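Local coordinates for protein aminoacyl-histidine dipeptidase (PDB 3MRU) that probably hydrolyses dipeptides such as those ending in histidine, acting as a zinc-dependent metallopeptidase of the M20C family, at residues Gly344-Ser349 with Val431-Leu436; Gly183-Ile188 with Arg369-Ser374; Leu248-Phe253 with Ala319-Phe324; Phe194-Asp199 with Gln314-Ala319. One frame throughout, in Å; residues are numbered along the deposited sequence.

The four contacts form two clusters on one large mixed sheet of this M20 peptidase. Interactions 1 and 2 have centres 7 Å apart and touch: strands 346-358 and 361-370, consecutive in the chain, pair with each other, and 430-432 and 181-199 are also neighbours in the sheet. Interactions 3 and 4, likewise 7 Å apart between centres, share Ala319 and helix 318-330. The clusters are separated by 33 to 38 Å between centres. Along the chain, interactions 3 and 4 are nested in the loop that interaction 2 closes. Strand 181-199 enters both clusters, running from near the zinc site to the far end of the sheet.

Interaction 1: residues Gly344-Ser349 with Val431-Leu436; sequences GVVETS and VIHAGL
His433 reaches across to Val346 and Ser349 and carries most of a contact in which the two backbones stay apart, the closest CA atoms, those of Val346 and His433, being 7.1 Å from one another. Its CB leaves the centre of an inverse gamma turn and points at residues 344-349, and from there CG leads into a ring lying against the strand. ND1 comes 3.1 Å from Val346 O. The next ring atom, CE1, is 3.5 Å from CG1 of Val346, and Glu347 O lies farther off, near the ring plane. On the other branch His433 CD2 lies 3.4 Å from Ser349 OG. At the tip His433 NE2 shares a 2.8 Å hydrogen bond with Ser349 OG, which meets the ring at its edge; either atom could be the donor.

One face of the imidazole is covered by Val346. With CG1 anti to the backbone N (chi1 -178°), Val346 makes a CH-pi contact, its CG1 3.9 Å from the centroid of the His433 ring. The hydroxyl at the edge and the methyl over the face together limit how the ring can turn. Beside it Val345 and Val431 cross at about a right angle, CG1 to CG1 at 3.7 Å.

Arg369 of strand 361-370 packs on both His433 and Ser349, while Val346 also rests on Val335 and Met338 of strand 334-338, and Val431 touches Met182 of strand 181-199.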
# COMPACT_ATOMS: atom_id res chain seq x y z
N GLY A 344 11.01 -8.45 14.12
CA GLY A 344 11.11 -6.98 13.96
C GLY A 344 10.25 -6.19 12.98
O GLY A 344 10.68 -5.17 12.44
N VAL A 345 9.02 -6.65 12.79
CA VAL A 345 8.07 -6.08 11.84
C VAL A 345 6.95 -5.41 12.61
O VAL A 345 6.49 -5.95 13.63
CB VAL A 345 7.49 -7.29 11.03
CG1 VAL A 345 6.26 -6.91 10.19
CG2 VAL A 345 8.56 -7.90 10.15
N VAL A 346 6.51 -4.25 12.13
CA VAL A 346 5.37 -3.55 12.74
C VAL A 346 4.05 -4.29 12.54
O VAL A 346 3.58 -4.49 11.41
CB VAL A 346 5.20 -2.14 12.18
CG1 VAL A 346 4.05 -1.46 12.86
CG2 VAL A 346 6.48 -1.33 12.34
N GLU A 347 3.43 -4.70 13.64
CA GLU A 347 2.13 -5.33 13.56
C GLU A 347 0.97 -4.32 13.43
O GLU A 347 0.09 -4.52 12.59
CB GLU A 347 1.89 -6.24 14.75
CG GLU A 347 0.65 -7.08 14.62
CD GLU A 347 0.41 -7.95 15.84
OE1 GLU A 347 0.20 -7.39 16.95
OE2 GLU A 347 0.42 -9.19 15.67
N THR A 348 0.96 -3.27 14.25
CA THR A 348 -0.12 -2.29 14.19
C THR A 348 0.42 -0.87 14.26
O THR A 348 1.44 -0.64 14.92
CB THR A 348 -1.19 -2.49 15.31
OG1 THR A 348 -1.58 -3.87 15.42
CG2 THR A 348 -2.43 -1.69 15.00
N SER A 349 -0.24 0.07 13.59
CA SER A 349 0.18 1.45 13.64
C SER A 349 -0.92 2.37 13.16
O SER A 349 -1.90 1.91 12.58
CB SER A 349 1.39 1.68 12.77
OG SER A 349 1.01 1.63 11.41
N VAL A 431 7.52 -8.47 4.87
CA VAL A 431 6.15 -8.12 5.25
C VAL A 431 6.05 -6.61 5.08
O VAL A 431 6.73 -5.87 5.77
CB VAL A 431 5.82 -8.51 6.71
CG1 VAL A 431 4.48 -7.95 7.12
CG2 VAL A 431 5.77 -9.99 6.85
N ILE A 432 5.23 -6.15 4.13
CA ILE A 432 5.07 -4.70 3.97
C ILE A 432 3.90 -4.21 4.78
O ILE A 432 2.85 -4.85 4.87
CB ILE A 432 4.94 -4.16 2.49
CG1 ILE A 432 4.43 -5.22 1.52
CG2 ILE A 432 6.24 -3.54 2.02
CD1 ILE A 432 2.97 -5.56 1.67
N HIS A 433 4.11 -3.04 5.36
CA HIS A 433 3.08 -2.42 6.15
C HIS A 433 2.26 -1.63 5.14
O HIS A 433 2.21 -0.39 5.20
CB HIS A 433 3.71 -1.52 7.22
CG HIS A 433 2.89 -1.43 8.46
ND1 HIS A 433 2.58 -2.53 9.22
CD2 HIS A 433 2.30 -0.37 9.05
CE1 HIS A 433 1.82 -2.15 10.23
NE2 HIS A 433 1.64 -0.85 10.16
N ALA A 434 1.62 -2.37 4.23
CA ALA A 434 0.86 -1.79 3.12
C ALA A 434 -0.16 -2.78 2.54
O ALA A 434 -0.19 -3.96 2.91
CB ALA A 434 1.75 -1.27 2.04
N GLY A 435 -1.01 -2.29 1.64
CA GLY A 435 -2.05 -3.11 1.04
C GLY A 435 -1.64 -3.73 -0.28
O GLY A 435 -1.10 -3.05 -1.15
N LEU A 436 -1.87 -5.04 -0.38
CA LEU A 436 -1.67 -5.82 -1.59
C LEU A 436 -2.91 -6.67 -1.85
O LEU A 436 -3.56 -7.13 -0.90
CB LEU A 436 -0.48 -6.76 -1.45
CG LEU A 436 0.89 -6.38 -0.89
CD1 LEU A 436 1.72 -7.66 -0.83
CD2 LEU A 436 1.62 -5.30 -1.68

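Interaction 2: residues Gly183-Ile188 with Arg369-Ser374; sequences GCAGGI and RSLIDS
Gly186 and Ser370 face each other as an antiparallel hydrogen-bonded pair, followed by the non-hydrogen-bonded pair Gly187 and Arg369, whose CA atoms lie 4.3 Å apart. This is the compact half of the contact. Ser370 N donates to Gly186 O at 3.3 Å; the return bond from Gly186 N to Ser370 O is modelled so short that its length is doubtful. Arg369 CA adds a CA-H...O contact to Gly186 O at 3.4 Å. Next to the paired residues, Leu371, which follows Ser370, packs on Cys184 and Ala185: Leu371 CD2 sits 3.5 Å from Cys184 C and 4.0 Å from Ala185 CB.

Toward residues 372-374 the packing thins out as the second segment turns into helix 373-389, with Ile372 at its N-cap position. Ser374 is exposed, and Asp373, partly exposed, sends OD1 back only to 4.4 Å from Gly186 CA; that oxygen is bonded to Gly402 N. The turn is tied internally by Ser370 OG, anti to the backbone N (chi1 -180°), which lies 2.6 Å from Ile372 O. Glu347 O and Thr348 OG1 of the adjacent strand are also within bonding distance, so its single proton must be shared among acceptors.

The Cys184 side chain is about 13 Å from a bound zinc ion, too far to be a ligand. Across the paired strands the polar contacts are made by main-chain atoms; the polar side chains find partners beyond the facing segment, Arg369 NE bonding to Ser220 OG. The chemistry is therefore that of a buried sheet seam near the metal site, not part of it.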
# COMPACT_ATOMS: atom_id res chain seq x y z
N GLY A 183 3.09 -11.54 4.15
CA GLY A 183 2.03 -10.81 4.81
C GLY A 183 2.00 -9.34 4.46
O GLY A 183 3.00 -8.77 3.97
N CYS A 184 0.85 -8.73 4.72
CA CYS A 184 0.71 -7.27 4.64
C CYS A 184 -0.31 -6.71 5.62
O CYS A 184 -1.07 -7.45 6.23
CB CYS A 184 0.39 -6.82 3.20
SG CYS A 184 -1.17 -7.42 2.63
N ALA A 185 -0.31 -5.39 5.74
CA ALA A 185 -1.24 -4.68 6.60
C ALA A 185 -2.56 -4.37 5.92
O ALA A 185 -2.60 -4.00 4.75
CB ALA A 185 -0.59 -3.39 7.10
N GLY A 186 -3.65 -4.52 6.67
CA GLY A 186 -4.94 -3.98 6.28
C GLY A 186 -4.90 -2.52 6.62
O GLY A 186 -3.86 -2.00 7.03
N GLY A 187 -6.02 -1.83 6.46
CA GLY A 187 -6.06 -0.44 6.87
C GLY A 187 -7.47 0.04 7.08
O GLY A 187 -8.41 -0.69 6.78
N ILE A 188 -7.61 1.25 7.60
CA ILE A 188 -8.90 1.89 7.70
C ILE A 188 -8.75 3.39 7.96
O ILE A 188 -7.91 3.80 8.77
CB ILE A 188 -9.71 1.25 8.79
CG1 ILE A 188 -11.16 1.72 8.73
CG2 ILE A 188 -9.05 1.48 10.13
CD1 ILE A 188 -11.48 3.05 9.28
N ARG A 369 -3.22 1.14 10.32
CA ARG A 369 -2.75 -0.02 9.59
C ARG A 369 -2.51 -1.15 10.55
O ARG A 369 -2.19 -0.91 11.73
CB ARG A 369 -1.44 0.30 8.93
CG ARG A 369 -1.54 1.27 7.85
CD ARG A 369 -0.15 1.57 7.41
NE ARG A 369 -0.11 2.61 6.39
CZ ARG A 369 -0.65 2.48 5.18
NH1 ARG A 369 -1.31 1.37 4.87
NH2 ARG A 369 -0.56 3.47 4.32
N SER A 370 -2.64 -2.38 10.06
CA SER A 370 -2.38 -3.57 10.85
C SER A 370 -2.33 -4.84 10.00
O SER A 370 -3.01 -4.93 8.98
CB SER A 370 -3.36 -3.66 12.01
OG SER A 370 -3.07 -4.82 12.76
N LEU A 371 -1.55 -5.82 10.47
CA LEU A 371 -1.47 -7.13 9.85
C LEU A 371 -2.58 -7.95 10.47
O LEU A 371 -3.37 -8.57 9.77
CB LEU A 371 -0.13 -7.81 10.10
CG LEU A 371 1.16 -6.99 10.06
CD1 LEU A 371 2.31 -7.87 10.49
CD2 LEU A 371 1.42 -6.46 8.67
N ILE A 372 -2.65 -7.95 11.80
CA ILE A 372 -3.81 -8.60 12.44
C ILE A 372 -5.01 -7.63 12.41
O ILE A 372 -4.96 -6.53 12.95
CB ILE A 372 -3.53 -9.15 13.88
CG1 ILE A 372 -2.32 -10.10 13.88
CG2 ILE A 372 -4.79 -9.87 14.43
CD1 ILE A 372 -2.46 -11.42 13.10
N ASP A 373 -6.08 -8.05 11.74
CA ASP A 373 -7.25 -7.21 11.62
C ASP A 373 -7.92 -7.03 12.97
O ASP A 373 -8.66 -6.06 13.20
CB ASP A 373 -8.22 -7.79 10.60
CG ASP A 373 -7.62 -7.85 9.19
OD1 ASP A 373 -6.73 -7.00 8.88
OD2 ASP A 373 -8.02 -8.75 8.40
N SER A 374 -7.63 -7.96 13.88
CA SER A 374 -8.08 -7.87 15.26
C SER A 374 -7.47 -6.62 15.95
O SER A 374 -8.16 -5.88 16.67
CB SER A 374 -7.72 -9.17 15.95
OG SER A 374 -7.94 -9.10 17.34

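Interaction 3: residues Leu248-Phe253 with Ala319-Phe324; sequences LRLVEF and ADQQRF
A polar side chain, Gln321, fills one end of an otherwise largely apolar contact, where its amide lies against the backbone of Leu248 and Leu250. Its CG is anti to the backbone N (chi1 -179°) and the chain beyond is extended, which carries Gln321 CD to 3.5 Å from Leu250 CB. The amide end sits beside Leu248 O and Leu250 N, but its oxygen and nitrogen are probably exchanged in the model, so their bonding cannot be assigned.

Farther along, the contact is hydrophobic. Leu250 crosses Phe324 at about a right angle, and Leu250 CD2 lies 4.1 Å from Phe324 CD2, at the ring edge. Phe253 meets the same ring: its CD1 comes near the plane of the Phe324 ring at CE2. The two rings are steeply inclined, with planes at 84° and centroids 5.5 Å apart. Leu250 and Phe253 both point at the helix because a classic beta bulge at Val251 and Glu252, opposite Thr269, intervenes between them.

Strand 249-253 and helix 319-324 run at 79° to each other, their axes 9.0 Å apart at closest approach. The helix thus lies across the sheet: Phe324 also packs edge-to-face with Phe194 of strand 181-199, Leu250 touches Val268 of the adjoining strand 266-273, and Phe253 reaches one turn further to Leu328 of the helix.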
# COMPACT_ATOMS: atom_id res chain seq x y z
N LEU A 248 -2.74 31.63 25.74
CA LEU A 248 -2.98 31.83 24.31
C LEU A 248 -4.21 31.09 23.77
O LEU A 248 -4.55 30.01 24.23
CB LEU A 248 -1.75 31.51 23.48
CG LEU A 248 -0.96 30.23 23.68
CD1 LEU A 248 -1.76 29.06 23.21
CD2 LEU A 248 0.30 30.37 22.86
N ARG A 249 -4.83 31.72 22.78
CA ARG A 249 -6.10 31.31 22.24
C ARG A 249 -5.90 30.90 20.80
O ARG A 249 -5.03 31.43 20.10
CB ARG A 249 -7.06 32.48 22.30
CG ARG A 249 -7.11 33.14 23.66
CD ARG A 249 -8.04 32.38 24.61
NE ARG A 249 -9.36 32.12 24.02
CZ ARG A 249 -10.30 33.06 23.81
NH1 ARG A 249 -10.07 34.33 24.13
NH2 ARG A 249 -11.47 32.73 23.26
N LEU A 250 -6.72 29.97 20.36
CA LEU A 250 -6.46 29.25 19.12
C LEU A 250 -7.38 29.67 17.99
O LEU A 250 -8.61 29.66 18.13
CB LEU A 250 -6.65 27.77 19.40
CG LEU A 250 -6.62 26.70 18.32
CD1 LEU A 250 -5.21 26.44 17.88
CD2 LEU A 250 -7.21 25.45 18.93
N VAL A 251 -6.80 30.06 16.87
CA VAL A 251 -7.60 30.36 15.69
C VAL A 251 -7.57 29.31 14.58
O VAL A 251 -8.60 28.90 14.05
CB VAL A 251 -7.34 31.84 15.14
CG1 VAL A 251 -6.00 32.40 15.59
CG2 VAL A 251 -7.50 31.93 13.63
N GLU A 252 -6.37 28.84 14.27
CA GLU A 252 -6.13 28.02 13.09
C GLU A 252 -5.16 26.85 13.42
O GLU A 252 -4.20 27.02 14.17
CB GLU A 252 -5.56 28.91 11.97
CG GLU A 252 -5.22 28.22 10.66
CD GLU A 252 -6.43 27.97 9.80
OE1 GLU A 252 -6.28 28.04 8.55
OE2 GLU A 252 -7.52 27.71 10.36
N PHE A 253 -5.43 25.68 12.83
CA PHE A 253 -4.60 24.49 12.97
C PHE A 253 -4.67 23.71 11.63
O PHE A 253 -5.69 23.10 11.30
CB PHE A 253 -5.09 23.61 14.15
CG PHE A 253 -4.04 22.68 14.75
CD1 PHE A 253 -4.02 22.46 16.13
CD2 PHE A 253 -3.10 22.02 13.96
CE1 PHE A 253 -3.07 21.61 16.70
CE2 PHE A 253 -2.15 21.18 14.53
CZ PHE A 253 -2.14 20.98 15.91
N ALA A 319 -13.76 25.91 25.85
CA ALA A 319 -14.12 24.50 26.04
C ALA A 319 -13.85 23.68 24.80
O ALA A 319 -13.55 22.49 24.90
CB ALA A 319 -15.58 24.37 26.45
N ASP A 320 -13.93 24.31 23.63
CA ASP A 320 -13.58 23.65 22.37
C ASP A 320 -12.07 23.54 22.18
O ASP A 320 -11.56 22.50 21.75
CB ASP A 320 -14.22 24.38 21.18
CG ASP A 320 -15.75 24.20 21.12
OD1 ASP A 320 -16.26 23.15 21.62
OD2 ASP A 320 -16.42 25.11 20.55
N GLN A 321 -11.36 24.62 22.49
CA GLN A 321 -9.90 24.64 22.46
C GLN A 321 -9.38 23.56 23.39
O GLN A 321 -8.52 22.77 23.01
CB GLN A 321 -9.39 26.00 22.92
CG GLN A 321 -7.91 26.12 22.90
CD GLN A 321 -7.45 27.55 22.81
OE1 GLN A 321 -6.34 27.87 23.22
NE2 GLN A 321 -8.29 28.42 22.25
N GLN A 322 -9.92 23.53 24.59
CA GLN A 322 -9.47 22.56 25.56
C GLN A 322 -9.63 21.12 25.06
O GLN A 322 -8.62 20.40 24.93
CB GLN A 322 -10.12 22.82 26.91
CG GLN A 322 -9.69 24.20 27.42
CD GLN A 322 -10.03 24.47 28.89
OE1 GLN A 322 -10.99 23.91 29.44
NE2 GLN A 322 -9.24 25.36 29.51
N ARG A 323 -10.87 20.73 24.73
CA ARG A 323 -11.17 19.33 24.34
C ARG A 323 -10.46 18.86 23.06
O ARG A 323 -10.03 17.71 22.97
CB ARG A 323 -12.69 19.08 24.29
CG ARG A 323 -13.43 19.67 23.11
CD ARG A 323 -14.94 19.84 23.41
NE ARG A 323 -15.62 20.42 22.26
CZ ARG A 323 -16.06 19.71 21.23
NH1 ARG A 323 -15.93 18.39 21.23
NH2 ARG A 323 -16.64 20.31 20.21
N PHE A 324 -10.31 19.76 22.10
CA PHE A 324 -9.60 19.41 20.89
C PHE A 324 -8.14 19.13 21.22
O PHE A 324 -7.57 18.13 20.78
CB PHE A 324 -9.74 20.52 19.83
CG PHE A 324 -8.74 20.42 18.71
CD1 PHE A 324 -8.72 19.32 17.88
CD2 PHE A 324 -7.80 21.42 18.51
CE1 PHE A 324 -7.79 19.25 16.85
CE2 PHE A 324 -6.87 21.35 17.48
CZ PHE A 324 -6.86 20.28 16.66

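Interaction 4: residues Phe194-Asp199 with Gln314-Ala319; sequences FDITRD and QVFAIA
Arg198 bends at chi3 (144°), bringing NE to Gln314, while an extended chi2 of 164° sets Ile196 CD1 over Phe316. These side chains flank a short antiparallel beta pairing at the end of strand 181-199, just where the partner chain enters helix 318-330. Arg198 and Phe316 form the non-hydrogen-bonded pair, Asp199 and Val315 the hydrogen-bonded one. Asp199 N donates to Val315 O at 2.8 Å, and the return bond from Val315 N is weak. Ala317, at the N-cap position of the helix, donates its N to Thr197 O at 2.9 Å.

The Arg198 guanidinium binds the main chain: NE donates to Gln314 O at 2.7 Å, with the oxygen in the guanidinium plane but the donor tilted from the carbonyl plane. NH1 comes 3.4 Å from Phe316 CE1, the two flat groups standing steeply to each other. NH2 bonds to Glu358 O and NH1 weakly to Val251 O, so one charged group joins several main-chain segments.

On the same side of the Phe316 ring as Arg198 NH1, Ile196 lies over the face, its CD1 making a CH-pi contact 3.5 Å from the Phe316 ring centroid, 16° off the ring normal.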
# COMPACT_ATOMS: atom_id res chain seq x y z
N PHE A 194 -14.90 17.83 15.13
CA PHE A 194 -15.26 18.66 16.28
C PHE A 194 -16.25 19.74 15.88
O PHE A 194 -16.07 20.42 14.86
CB PHE A 194 -14.01 19.30 16.91
CG PHE A 194 -13.09 18.31 17.56
CD1 PHE A 194 -12.15 17.61 16.80
CD2 PHE A 194 -13.18 18.06 18.91
CE1 PHE A 194 -11.34 16.68 17.38
CE2 PHE A 194 -12.35 17.13 19.51
CZ PHE A 194 -11.44 16.44 18.74
N ASP A 195 -17.30 19.90 16.68
CA ASP A 195 -18.26 20.94 16.37
C ASP A 195 -18.03 22.18 17.22
O ASP A 195 -18.59 22.32 18.33
CB ASP A 195 -19.69 20.41 16.40
CG ASP A 195 -20.14 19.91 15.04
OD1 ASP A 195 -19.89 20.60 14.01
OD2 ASP A 195 -20.74 18.81 14.98
N ILE A 196 -17.20 23.08 16.68
CA ILE A 196 -16.72 24.24 17.41
C ILE A 196 -17.42 25.54 17.09
O ILE A 196 -17.88 25.77 15.95
CB ILE A 196 -15.18 24.48 17.28
CG1 ILE A 196 -14.78 24.91 15.86
CG2 ILE A 196 -14.40 23.24 17.70
CD1 ILE A 196 -13.39 25.52 15.74
N THR A 197 -17.49 26.37 18.13
CA THR A 197 -17.99 27.75 18.07
C THR A 197 -16.89 28.75 18.48
O THR A 197 -15.95 28.40 19.22
CB THR A 197 -19.23 27.94 18.96
OG1 THR A 197 -18.89 27.59 20.31
CG2 THR A 197 -20.37 27.06 18.46
N ARG A 198 -17.00 29.99 18.01
CA ARG A 198 -15.93 30.95 18.17
C ARG A 198 -16.30 32.23 18.89
O ARG A 198 -17.36 32.81 18.66
CB ARG A 198 -15.37 31.30 16.81
CG ARG A 198 -14.53 30.22 16.26
CD ARG A 198 -14.12 30.57 14.90
NE ARG A 198 -12.77 30.09 14.67
CZ ARG A 198 -12.47 28.99 14.00
NH1 ARG A 198 -11.20 28.65 13.84
NH2 ARG A 198 -13.44 28.23 13.49
N ASP A 199 -15.41 32.66 19.78
CA ASP A 199 -15.51 33.94 20.48
C ASP A 199 -14.39 34.84 20.03
O ASP A 199 -13.28 34.37 19.78
CB ASP A 199 -15.48 33.72 21.99
CG ASP A 199 -16.67 32.90 22.47
OD1 ASP A 199 -16.69 32.55 23.67
OD2 ASP A 199 -17.58 32.60 21.65
N GLN A 314 -11.96 35.34 15.07
CA GLN A 314 -12.84 34.56 15.93
C GLN A 314 -12.06 33.35 16.44
O GLN A 314 -11.87 32.36 15.74
CB GLN A 314 -14.12 34.15 15.19
CG GLN A 314 -15.12 35.29 14.99
CD GLN A 314 -15.60 35.83 16.31
OE1 GLN A 314 -15.83 35.08 17.27
NE2 GLN A 314 -15.74 37.15 16.39
N VAL A 315 -11.59 33.45 17.68
CA VAL A 315 -10.85 32.38 18.33
C VAL A 315 -11.81 31.24 18.74
O VAL A 315 -13.00 31.47 18.94
CB VAL A 315 -10.08 32.96 19.54
CG1 VAL A 315 -9.81 31.91 20.58
CG2 VAL A 315 -8.78 33.59 19.07
N PHE A 316 -11.29 30.01 18.84
CA PHE A 316 -12.02 28.88 19.42
C PHE A 316 -12.54 29.26 20.77
O PHE A 316 -11.80 29.83 21.57
CB PHE A 316 -11.07 27.74 19.71
CG PHE A 316 -10.76 26.88 18.55
CD1 PHE A 316 -10.33 27.43 17.34
CD2 PHE A 316 -10.84 25.51 18.67
CE1 PHE A 316 -10.02 26.62 16.28
CE2 PHE A 316 -10.52 24.70 17.61
CZ PHE A 316 -10.10 25.26 16.41
N ALA A 317 -13.78 28.91 21.07
CA ALA A 317 -14.23 28.97 22.45
C ALA A 317 -13.24 28.20 23.32
O ALA A 317 -12.50 27.35 22.82
CB ALA A 317 -15.62 28.37 22.57
N ILE A 318 -13.22 28.50 24.61
CA ILE A 318 -12.29 27.82 25.52
C ILE A 318 -12.51 26.31 25.57
O ILE A 318 -11.58 25.54 25.31
CB ILE A 318 -12.26 28.45 26.98
CG1 ILE A 318 -10.87 28.30 27.60
CG2 ILE A 318 -13.35 27.87 27.90
CD1 ILE A 318 -9.86 27.34 26.95
N ALA A 319 -13.76 25.91 25.85
CA ALA A 319 -14.12 24.50 26.04
C ALA A 319 -13.85 23.68 24.80
O ALA A 319 -13.55 22.49 24.90
CB ALA A 319 -15.58 24.37 26.45